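Putative uncharacterized protein (Coprinopsis cinerea, PDB 3W9A) is the catalytic domain of a family 131 glycoside hydrolase, a beta-jelly-roll enzyme that probably hydrolyses beta-glucans. Local coordinates at residues Y50-I55 / D154-F159; R78-P83 / D198-V203; L94-S99 / I163-K168. All coordinates share one frame; numbering follows the deposited sequence.

Contact 1 (Y50-I55 / D154-F159)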
loop_
_atom_site.group_PDB
_atom_site.type_symbol
_atom_site.label_atom_id
_atom_site.label_comp_id
_atom_site.label_asym_id
_atom_site.label_seq_id
_atom_site.Cartn_x
_atom_site.Cartn_y
_atom_site.Cartn_z
ATOM N N TYR A 50 -12.783 4.235 -6.623
ATOM C CA TYR A 50 -11.583 3.456 -6.290
ATOM C C TYR A 50 -11.169 3.627 -4.825
ATOM O O TYR A 50 -10.145 3.081 -4.396
ATOM C CB TYR A 50 -10.406 3.836 -7.204
ATOM C CG TYR A 50 -10.610 3.599 -8.693
ATOM C CD1 TYR A 50 -11.673 2.834 -9.186
ATOM C CD2 TYR A 50 -9.716 4.128 -9.610
ATOM C CE1 TYR A 50 -11.830 2.615 -10.549
ATOM C CE2 TYR A 50 -9.870 3.907 -10.970
ATOM C CZ TYR A 50 -10.929 3.163 -11.422
ATOM O OH TYR A 50 -11.059 2.967 -12.751
ATOM N N LYS A 51 -11.940 4.397 -4.064
ATOM C CA LYS A 51 -11.577 4.642 -2.677
ATOM C C LYS A 51 -12.493 3.918 -1.719
ATOM O O LYS A 51 -13.597 3.467 -2.065
ATOM C CB LYS A 51 -11.522 6.142 -2.344
ATOM C CG LYS A 51 -12.818 6.891 -2.483
ATOM C CD LYS A 51 -12.844 8.152 -1.618
ATOM C CE LYS A 51 -14.158 8.240 -0.854
ATOM N NZ LYS A 51 -14.462 9.629 -0.417
ATOM N N ASN A 52 -12.006 3.793 -0.498
ATOM C CA ASN A 52 -12.846 3.365 0.588
ATOM C C ASN A 52 -13.857 4.482 0.833
ATOM O O ASN A 52 -13.475 5.551 1.277
ATOM C CB ASN A 52 -12.006 3.100 1.850
ATOM C CG ASN A 52 -12.855 2.652 3.014
ATOM O OD1 ASN A 52 -14.053 2.893 3.032
ATOM N ND2 ASN A 52 -12.252 1.978 3.972
ATOM N N PRO A 53 -15.152 4.231 0.554
ATOM C CA PRO A 53 -16.139 5.304 0.713
ATOM C C PRO A 53 -16.207 5.911 2.128
ATOM O O PRO A 53 -16.599 7.057 2.269
ATOM C CB PRO A 53 -17.466 4.622 0.327
ATOM C CG PRO A 53 -17.232 3.173 0.549
ATOM C CD PRO A 53 -15.792 2.928 0.248
ATOM N N ALA A 54 -15.813 5.167 3.159
ATOM C CA ALA A 54 -15.760 5.732 4.520
ATOM C C ALA A 54 -14.674 6.801 4.728
ATOM O O ALA A 54 -14.687 7.483 5.750
ATOM C CB ALA A 54 -15.591 4.623 5.561
ATOM N N ILE A 55 -13.723 6.923 3.793
ATOM C CA ILE A 55 -12.614 7.881 3.917
ATOM C C ILE A 55 -13.071 9.173 3.284
ATOM O O ILE A 55 -12.768 9.465 2.119
ATOM C CB ILE A 55 -11.319 7.378 3.247
ATOM C CG1 ILE A 55 -10.887 6.075 3.907
ATOM C CG2 ILE A 55 -10.198 8.414 3.373
ATOM C CD1 ILE A 55 -9.642 5.466 3.299
ATOM N N ASP A 154 -14.402 -6.809 -2.870
ATOM C CA ASP A 154 -15.105 -5.569 -2.499
ATOM C C ASP A 154 -15.090 -5.138 -1.035
ATOM O O ASP A 154 -15.627 -4.096 -0.697
ATOM C CB ASP A 154 -16.517 -5.563 -3.091
ATOM C CG ASP A 154 -16.484 -5.393 -4.606
ATOM O OD1 ASP A 154 -16.769 -6.369 -5.314
ATOM O OD2 ASP A 154 -16.090 -4.301 -5.087
ATOM N N THR A 155 -14.439 -5.903 -0.179
ATOM C CA THR A 155 -14.237 -5.489 1.192
ATOM C C THR A 155 -13.011 -4.576 1.281
ATOM O O THR A 155 -11.978 -4.859 0.679
ATOM C CB THR A 155 -14.089 -6.724 2.082
ATOM O OG1 THR A 155 -15.286 -7.513 1.964
ATOM C CG2 THR A 155 -13.876 -6.328 3.509
ATOM N N TRP A 156 -13.129 -3.461 1.995
ATOM C CA TRP A 156 -12.008 -2.528 2.102
ATOM C C TRP A 156 -11.258 -2.892 3.354
ATOM O O TRP A 156 -11.819 -2.872 4.429
ATOM C CB TRP A 156 -12.461 -1.064 2.123
ATOM C CG TRP A 156 -12.557 -0.456 0.769
ATOM C CD1 TRP A 156 -13.699 -0.255 0.010
ATOM C CD2 TRP A 156 -11.462 0.024 -0.030
ATOM N NE1 TRP A 156 -13.363 0.329 -1.186
ATOM C CE2 TRP A 156 -12.003 0.503 -1.242
ATOM C CE3 TRP A 156 -10.069 0.085 0.162
ATOM C CZ2 TRP A 156 -11.202 1.046 -2.260
ATOM C CZ3 TRP A 156 -9.273 0.639 -0.850
ATOM C CH2 TRP A 156 -9.842 1.110 -2.040
ATOM N N PHE A 157 -9.998 -3.272 3.188
ATOM C CA PHE A 157 -9.144 -3.664 4.287
ATOM C C PHE A 157 -8.246 -2.511 4.669
ATOM O O PHE A 157 -7.415 -2.043 3.867
ATOM C CB PHE A 157 -8.353 -4.906 3.903
ATOM C CG PHE A 157 -9.217 -6.121 3.733
ATOM C CD1 PHE A 157 -9.599 -6.882 4.846
ATOM C CD2 PHE A 157 -9.689 -6.488 2.473
ATOM C CE1 PHE A 157 -10.413 -7.994 4.696
ATOM C CE2 PHE A 157 -10.497 -7.606 2.316
ATOM C CZ PHE A 157 -10.859 -8.362 3.425
ATOM N N ASN A 158 -8.461 -2.036 5.888
ATOM C CA ASN A 158 -7.733 -0.905 6.440
ATOM C C ASN A 158 -6.582 -1.439 7.222
ATOM O O ASN A 158 -6.742 -2.400 7.975
ATOM C CB ASN A 158 -8.602 -0.078 7.388
ATOM C CG ASN A 158 -9.935 0.290 6.787
ATOM O OD1 ASN A 158 -11.009 0.037 7.383
ATOM N ND2 ASN A 158 -9.893 0.907 5.615
ATOM N N PHE A 159 -5.424 -0.814 7.067
ATOM C CA PHE A 159 -4.249 -1.176 7.841
ATOM C C PHE A 159 -3.488 0.029 8.316
ATOM O O PHE A 159 -3.502 1.105 7.680
ATOM C CB PHE A 159 -3.283 -2.008 7.021
ATOM C CG PHE A 159 -3.839 -3.329 6.559
ATOM C CD1 PHE A 159 -3.871 -4.421 7.418
ATOM C CD2 PHE A 159 -4.304 -3.488 5.271
ATOM C CE1 PHE A 159 -4.353 -5.654 6.996
ATOM C CE2 PHE A 159 -4.793 -4.708 4.835
ATOM C CZ PHE A 159 -4.806 -5.800 5.698
HETATM O O HOH W 1 -14.759 1.146 -3.699
#

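Contact 2 (R78-P83 / D198-V203)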
loop_
_atom_site.group_PDB
_atom_site.type_symbol
_atom_site.label_atom_id
_atom_site.label_comp_id
_atom_site.label_asym_id
_atom_site.label_seq_id
_atom_site.Cartn_x
_atom_site.Cartn_y
_atom_site.Cartn_z
ATOM N N ARG A 78 5.432 -5.421 -11.790
ATOM C CA ARG A 78 5.622 -4.399 -10.752
ATOM C C ARG A 78 4.986 -3.080 -11.141
ATOM O O ARG A 78 5.236 -2.576 -12.244
ATOM C CB ARG A 78 7.113 -4.171 -10.492
ATOM C CG ARG A 78 7.848 -5.361 -9.912
ATOM C CD ARG A 78 9.289 -5.003 -9.560
ATOM N NE ARG A 78 9.397 -4.168 -8.371
ATOM C CZ ARG A 78 10.553 -3.877 -7.761
ATOM N NH1 ARG A 78 11.696 -4.327 -8.240
ATOM N NH2 ARG A 78 10.575 -3.119 -6.680
ATOM N N THR A 79 4.171 -2.533 -10.239
ATOM C CA THR A 79 3.628 -1.180 -10.381
ATOM C C THR A 79 3.640 -0.598 -9.000
ATOM O O THR A 79 2.822 -0.986 -8.176
ATOM C CB THR A 79 2.193 -1.185 -10.896
ATOM O OG1 THR A 79 2.169 -1.674 -12.244
ATOM C CG2 THR A 79 1.604 0.222 -10.856
ATOM N N GLU A 80 4.595 0.285 -8.724
ATOM C CA GLU A 80 4.849 0.731 -7.352
ATOM C C GLU A 80 5.215 2.211 -7.333
ATOM O O GLU A 80 6.059 2.657 -8.105
ATOM C CB GLU A 80 5.977 -0.099 -6.720
ATOM C CG GLU A 80 6.067 -1.481 -7.338
ATOM C CD GLU A 80 7.147 -2.376 -6.786
ATOM O OE1 GLU A 80 8.039 -1.919 -6.052
ATOM O OE2 GLU A 80 7.084 -3.582 -7.103
ATOM N N LEU A 81 4.576 2.961 -6.454
ATOM C CA LEU A 81 4.998 4.332 -6.155
ATOM C C LEU A 81 5.774 4.332 -4.861
ATOM O O LEU A 81 5.669 3.387 -4.076
ATOM C CB LEU A 81 3.767 5.225 -6.006
ATOM C CG LEU A 81 2.904 5.387 -7.258
ATOM C CD1 LEU A 81 1.440 5.574 -6.877
ATOM C CD2 LEU A 81 3.393 6.544 -8.122
ATOM N N ILE A 82 6.539 5.391 -4.633
ATOM C CA ILE A 82 7.308 5.563 -3.408
ATOM C C ILE A 82 7.024 6.954 -2.857
ATOM O O ILE A 82 6.863 7.899 -3.622
ATOM C CB ILE A 82 8.824 5.478 -3.646
ATOM C CG1 ILE A 82 9.210 4.228 -4.459
ATOM C CG2 ILE A 82 9.599 5.564 -2.335
ATOM C CD1 ILE A 82 9.128 2.926 -3.702
ATOM N N PRO A 83 6.907 7.080 -1.534
ATOM C CA PRO A 83 6.704 8.421 -1.005
ATOM C C PRO A 83 7.831 9.355 -1.391
ATOM O O PRO A 83 8.995 8.966 -1.339
ATOM C CB PRO A 83 6.702 8.202 0.505
ATOM C CG PRO A 83 6.177 6.818 0.665
ATOM C CD PRO A 83 6.789 6.058 -0.486
ATOM N N ASP A 198 11.957 4.181 0.299
ATOM C CA ASP A 198 11.963 2.748 0.012
ATOM C C ASP A 198 10.694 2.005 0.480
ATOM O O ASP A 198 10.711 0.792 0.617
ATOM C CB ASP A 198 13.215 2.111 0.626
ATOM C CG ASP A 198 13.226 2.191 2.143
ATOM O OD1 ASP A 198 12.224 2.673 2.719
ATOM O OD2 ASP A 198 14.246 1.778 2.745
ATOM N N PHE A 199 9.600 2.735 0.686
ATOM C CA PHE A 199 8.322 2.115 0.928
ATOM C C PHE A 199 7.500 2.064 -0.366
ATOM O O PHE A 199 7.247 3.096 -1.007
ATOM C CB PHE A 199 7.575 2.853 2.028
ATOM C CG PHE A 199 6.271 2.202 2.397
ATOM C CD1 PHE A 199 6.259 0.948 3.007
ATOM C CD2 PHE A 199 5.065 2.821 2.131
ATOM C CE1 PHE A 199 5.070 0.340 3.331
ATOM C CE2 PHE A 199 3.863 2.205 2.460
ATOM C CZ PHE A 199 3.872 0.961 3.064
ATOM N N HIS A 200 7.083 0.862 -0.743
ATOM C CA HIS A 200 6.515 0.610 -2.061
ATOM C C HIS A 200 5.012 0.579 -1.988
ATOM O O HIS A 200 4.421 -0.404 -1.541
ATOM C CB HIS A 200 7.074 -0.690 -2.644
ATOM C CG HIS A 200 8.546 -0.619 -2.915
ATOM N ND1 HIS A 200 9.098 -0.849 -4.161
ATOM C CD2 HIS A 200 9.575 -0.266 -2.108
ATOM C CE1 HIS A 200 10.405 -0.697 -4.089
ATOM N NE2 HIS A 200 10.718 -0.341 -2.856
ATOM N N VAL A 201 4.400 1.685 -2.404
ATOM C CA VAL A 201 2.959 1.773 -2.441
ATOM C C VAL A 201 2.510 1.155 -3.764
ATOM O O VAL A 201 2.472 1.822 -4.791
ATOM C CB VAL A 201 2.475 3.226 -2.334
ATOM C CG1 VAL A 201 0.967 3.297 -2.448
ATOM C CG2 VAL A 201 2.940 3.848 -1.019
ATOM N N GLY A 202 2.181 -0.123 -3.728
ATOM C CA GLY A 202 1.850 -0.859 -4.940
ATOM C C GLY A 202 2.055 -2.354 -4.824
ATOM O O GLY A 202 1.994 -2.917 -3.726
ATOM N N VAL A 203 2.303 -2.989 -5.971
ATOM C CA VAL A 203 2.222 -4.446 -6.087
ATOM C C VAL A 203 3.336 -5.005 -6.922
ATOM O O VAL A 203 3.618 -4.492 -8.009
ATOM C CB VAL A 203 0.923 -4.883 -6.790
ATOM C CG1 VAL A 203 0.787 -6.398 -6.755
ATOM C CG2 VAL A 203 -0.268 -4.229 -6.132
#

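Contact 3 (L94-S99 / I163-K168)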
loop_
_atom_site.group_PDB
_atom_site.type_symbol
_atom_site.label_atom_id
_atom_site.label_comp_id
_atom_site.label_asym_id
_atom_site.label_seq_id
_atom_site.Cartn_x
_atom_site.Cartn_y
_atom_site.Cartn_z
ATOM N N LEU A 94 6.093 5.537 14.171
ATOM C CA LEU A 94 5.270 6.081 13.087
ATOM C C LEU A 94 4.279 5.048 12.620
ATOM O O LEU A 94 4.500 3.853 12.747
ATOM C CB LEU A 94 6.128 6.519 11.875
ATOM C CG LEU A 94 7.209 7.570 12.143
ATOM C CD1 LEU A 94 8.055 7.847 10.917
ATOM C CD2 LEU A 94 6.579 8.860 12.666
ATOM N N PHE A 95 3.201 5.538 12.041
ATOM C CA PHE A 95 2.090 4.698 11.642
ATOM C C PHE A 95 1.867 4.887 10.167
ATOM O O PHE A 95 1.585 5.997 9.703
ATOM C CB PHE A 95 0.847 5.056 12.459
ATOM C CG PHE A 95 1.033 4.840 13.934
ATOM C CD1 PHE A 95 1.630 5.811 14.729
ATOM C CD2 PHE A 95 0.656 3.635 14.524
ATOM C CE1 PHE A 95 1.813 5.589 16.088
ATOM C CE2 PHE A 95 0.843 3.416 15.880
ATOM C CZ PHE A 95 1.415 4.394 16.660
ATOM N N TYR A 96 2.030 3.798 9.432
ATOM C CA TYR A 96 1.932 3.854 7.987
ATOM C C TYR A 96 0.542 3.363 7.623
ATOM O O TYR A 96 0.269 2.152 7.711
ATOM C CB TYR A 96 2.985 2.958 7.342
ATOM C CG TYR A 96 4.389 3.504 7.222
ATOM C CD1 TYR A 96 5.068 4.009 8.317
ATOM C CD2 TYR A 96 5.052 3.487 5.982
ATOM C CE1 TYR A 96 6.368 4.486 8.194
ATOM C CE2 TYR A 96 6.340 3.952 5.852
ATOM C CZ TYR A 96 7.004 4.444 6.959
ATOM O OH TYR A 96 8.296 4.904 6.798
ATOM N N HIS A 97 -0.325 4.287 7.230
ATOM C CA HIS A 97 -1.728 3.951 6.955
ATOM C C HIS A 97 -1.984 3.700 5.482
ATOM O O HIS A 97 -1.419 4.377 4.601
ATOM C CB HIS A 97 -2.653 5.087 7.348
ATOM C CG HIS A 97 -2.795 5.297 8.816
ATOM N ND1 HIS A 97 -3.934 4.946 9.502
ATOM C CD2 HIS A 97 -1.965 5.861 9.725
ATOM C CE1 HIS A 97 -3.797 5.277 10.775
ATOM N NE2 HIS A 97 -2.607 5.822 10.939
ATOM N N PHE A 98 -2.872 2.757 5.217
ATOM C CA PHE A 98 -3.438 2.577 3.891
ATOM C C PHE A 98 -4.647 1.670 3.989
ATOM O O PHE A 98 -4.827 0.948 4.991
ATOM C CB PHE A 98 -2.433 1.959 2.910
ATOM C CG PHE A 98 -1.907 0.622 3.341
ATOM C CD1 PHE A 98 -2.453 -0.555 2.831
ATOM C CD2 PHE A 98 -0.869 0.537 4.261
ATOM C CE1 PHE A 98 -1.988 -1.784 3.248
ATOM C CE2 PHE A 98 -0.401 -0.698 4.683
ATOM C CZ PHE A 98 -0.957 -1.856 4.167
ATOM N N SER A 99 -5.453 1.703 2.932
ATOM C CA SER A 99 -6.578 0.797 2.743
ATOM C C SER A 99 -6.474 0.168 1.373
ATOM O O SER A 99 -6.187 0.850 0.391
ATOM C CB SER A 99 -7.925 1.541 2.829
ATOM O OG SER A 99 -8.029 2.299 4.027
ATOM N N ILE A 163 5.137 1.130 13.502
ATOM C CA ILE A 163 6.569 0.866 13.414
ATOM C C ILE A 163 7.298 1.678 14.483
ATOM O O ILE A 163 7.165 2.907 14.548
ATOM C CB ILE A 163 7.143 1.187 12.012
ATOM C CG1 ILE A 163 6.364 0.415 10.930
ATOM C CG2 ILE A 163 8.611 0.812 11.943
ATOM C CD1 ILE A 163 6.700 0.809 9.504
ATOM N N ASP A 164 8.013 0.967 15.354
ATOM C CA ASP A 164 8.894 1.589 16.346
ATOM C C ASP A 164 10.300 1.471 15.790
ATOM O O ASP A 164 10.910 0.400 15.838
ATOM C CB ASP A 164 8.773 0.865 17.685
ATOM C CG ASP A 164 9.544 1.552 18.806
ATOM O OD1 ASP A 164 9.158 1.353 19.972
ATOM O OD2 ASP A 164 10.528 2.268 18.541
ATOM N N PHE A 165 10.802 2.569 15.226
ATOM C CA PHE A 165 12.106 2.575 14.573
ATOM C C PHE A 165 13.273 2.585 15.585
ATOM O O PHE A 165 14.392 2.293 15.225
ATOM C CB PHE A 165 12.203 3.763 13.586
ATOM C CG PHE A 165 11.304 3.619 12.394
ATOM C CD1 PHE A 165 11.677 2.814 11.324
ATOM C CD2 PHE A 165 10.076 4.256 12.341
ATOM C CE1 PHE A 165 10.854 2.665 10.215
ATOM C CE2 PHE A 165 9.249 4.106 11.240
ATOM C CZ PHE A 165 9.637 3.309 10.171
ATOM N N THR A 166 12.988 2.909 16.843
ATOM C CA THR A 166 13.995 2.934 17.905
ATOM C C THR A 166 14.205 1.517 18.484
ATOM O O THR A 166 15.318 1.005 18.513
ATOM C CB THR A 166 13.543 3.906 19.005
ATOM O OG1 THR A 166 13.181 5.162 18.399
ATOM C CG2 THR A 166 14.634 4.096 20.059
ATOM N N ALA A 167 13.130 0.879 18.920
ATOM C CA ALA A 167 13.207 -0.497 19.418
ATOM C C ALA A 167 13.362 -1.514 18.291
ATOM O O ALA A 167 13.698 -2.670 18.531
ATOM C CB ALA A 167 11.982 -0.819 20.258
ATOM N N LYS A 168 13.128 -1.087 17.051
ATOM C CA LYS A 168 13.211 -1.970 15.876
ATOM C C LYS A 168 12.145 -3.066 15.933
ATOM O O LYS A 168 12.421 -4.256 15.791
ATOM C CB LYS A 168 14.638 -2.519 15.683
ATOM C CG LYS A 168 15.606 -1.466 15.149
ATOM C CD LYS A 168 17.067 -1.850 15.322
ATOM C CE LYS A 168 17.460 -3.079 14.512
ATOM N NZ LYS A 168 17.625 -2.781 13.061
#

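Contact 1 (Y50-I55 / D154-F159)
Y50 comes up to the indole of W156 with its backbone: Y50 O lies 3.1 Å from W156 CH2, at the ring's edge and near its plane. The contact buries this carbonyl oxygen, and it finds no polar partner in the model. The Y50 ring itself turns off to meet Y216 edge-to-face. K51 reaches the indole nitrogen through a water. K51 O takes a hydrogen bond from it at 3.1 Å, and the same water, lying in the ring plane, accepts one from W156 NE1 at 3.0 Å. The direct approach of K51 O to W156 NE1 has too poor an angle to bond. N52 then crosses over the face of the indole. Its CA stands 3.5 Å from the centroid of the W156 five-membered ring and only 9° off the normal, a CH-pi contact. With CG anti to the backbone N (chi1 180°), the N52 amide runs back over W156 CB and CG, its plane within 17° of the ring's. N177, just after strand 169-176, binds both partners: its backbone O takes N52 ND2 and its OD1 the W156 backbone N-H. The loop between strands 44-47 and 61-66 of the jelly roll lies here against W156, where the chain leads into strand 157-164. It folds as a type I beta turn from N52 to I55, and an Asx turn sits on its first residues: N52 OD1 accepts from A54 N at 2.9 Å, the donor standing above the amide plane. P53 adds an apolar touch, CD to W156 CD1 at 3.8 Å. At I55 the turn closes with I55 N on N52 O, while I55 O takes K51 NZ at 3.1 Å; that amine also bonds to E58 O.

Contact 2 (R78-P83 / D198-V203)
A bent antiparallel ladder within one sheet of the jelly roll joins R78-P83 to D198-V203, with a polar cluster of R78, E80 and H200 on one side. T79 with V203 and L81 with V201 are the hydrogen-bonded pairs, each closed by two backbone bonds; T79 N to V203 O is 3.0 Å and L81 N to V201 O 2.9 Å. Between them the non-hydrogen-bonded pair E80 and G202 comes to 4.2 Å between CA atoms. The second chain turns its corner at G202, which has no side chain and packs its CA against T79 O in a CA-H...O contact. E80 is extended beyond CG and sends its carboxylate to H200. OE1 meets H200 ND1 at a modelled 2.4 Å, a His-carboxylate hydrogen bond of doubtful, very short length. The carboxylate and imidazole planes stand 72° apart. R78, bent at chi3 (73°), holds the same carboxylate side-on in a salt bridge, NE to E80 OE2 at 2.7 Å and NH2 to E80 OE1 at 2.9 Å, so OE1 serves both R78 and H200. The nitrogens come from above the carboxylate plane while the oxygens lie in the guanidinium plane, a grip that restrains the carboxylate's rotation. I82 backs the imidazole: its CD1 sits over the centre of the H200 ring, 3.5 Å from the centroid, in a CH-pi contact. A glycerol, probably from the crystallisation liquor, is hydrogen-bonded to H200 NE2 and weakly to R78 NH2, consistent with a pocket here. Elsewhere P83 CD packs 4.1 Å from F199 CB. Strand 30-34 borders 77-83 and strand 114-119 pairs with 199-201, bringing F118 to stack on H200, while L62 and V64 of strand 61-66 in the other sheet meet L81, T79 and V203.

Contact 3 (L94-S99 / I163-K168)
Y96 and I163 meet because both side chains leave their strands with the first branch beside the backbone N: Y96 holds CG anti to its carbonyl carbon (chi1 -81°), and I163 does the same with CG1 (chi1 -55°), then runs straight on at chi2 to carry CD1 out to the phenol ring. I163 CD1 rests over one face of Y96, offset toward the rim, 4.1 Å from the ring centroid, and its nearest ring atom is Y96 CD1 at 3.8 Å. The contact is CH-pi in kind. F165 crosses both L94 and Y96 at about a right angle and reaches L94 through CE2 and Y96 through CZ. F165 CE2 lies 3.9 Å from L94 CD1, and F165 CZ stands 4.0 Å from Y96 CE1. One face of the same phenyl is taken by I163 CG2, two residues earlier in the chain, so the isoleucine serves two rings, CD1 on Y96 and CG2 on F165. Beneath these side chains L94 and I163 form a hydrogen-bonded antiparallel pair, where strand 157-164 runs out beside strand 93-101 in the jelly-roll sheet. L94 N bonds I163 O at 2.9 Å and I163 N bonds L94 O at 2.9 Å, and both side chains lie on the face that carries Y96. From that face Y96 and I163 meet the other sheet: the Y96 ring packs edge-to-face on F199 and obliquely on F119, and I163 also touches F119 of strand 114-119. Past D164 the chain leaves the sheet. At this exit D164 OD2 accepts from A167 N at 3.0 Å, an Asx motif, with a weaker bond from T166 N. The Y96 hydroxyl bonds to L89 O, and F165 touches T194 of a nearby loop.

Contacts 1 and 3 share strand 157-164, with centres about 20 Å apart: contact 3 pairs its end with strand 93-101, while in contact 1 a loop meets W156, which leads into it. They join where F159 N approaches F98 O at 2.8 Å, a probable hydrogen bond, and where W156 packs on S99. Contact 2 belongs to the opposing sheet, its centre about 16 Å from that of contact 3. The two meet in the core, F199 CG standing 3.9 Å from Y96 CE2. Contacts 1 and 2 do not touch; their nearest atoms are about 9 Å apart. Contact 2 carries the bound glycerol, about 3 Å from the H200 side chain, which may mark a pocket of the catalytic domain.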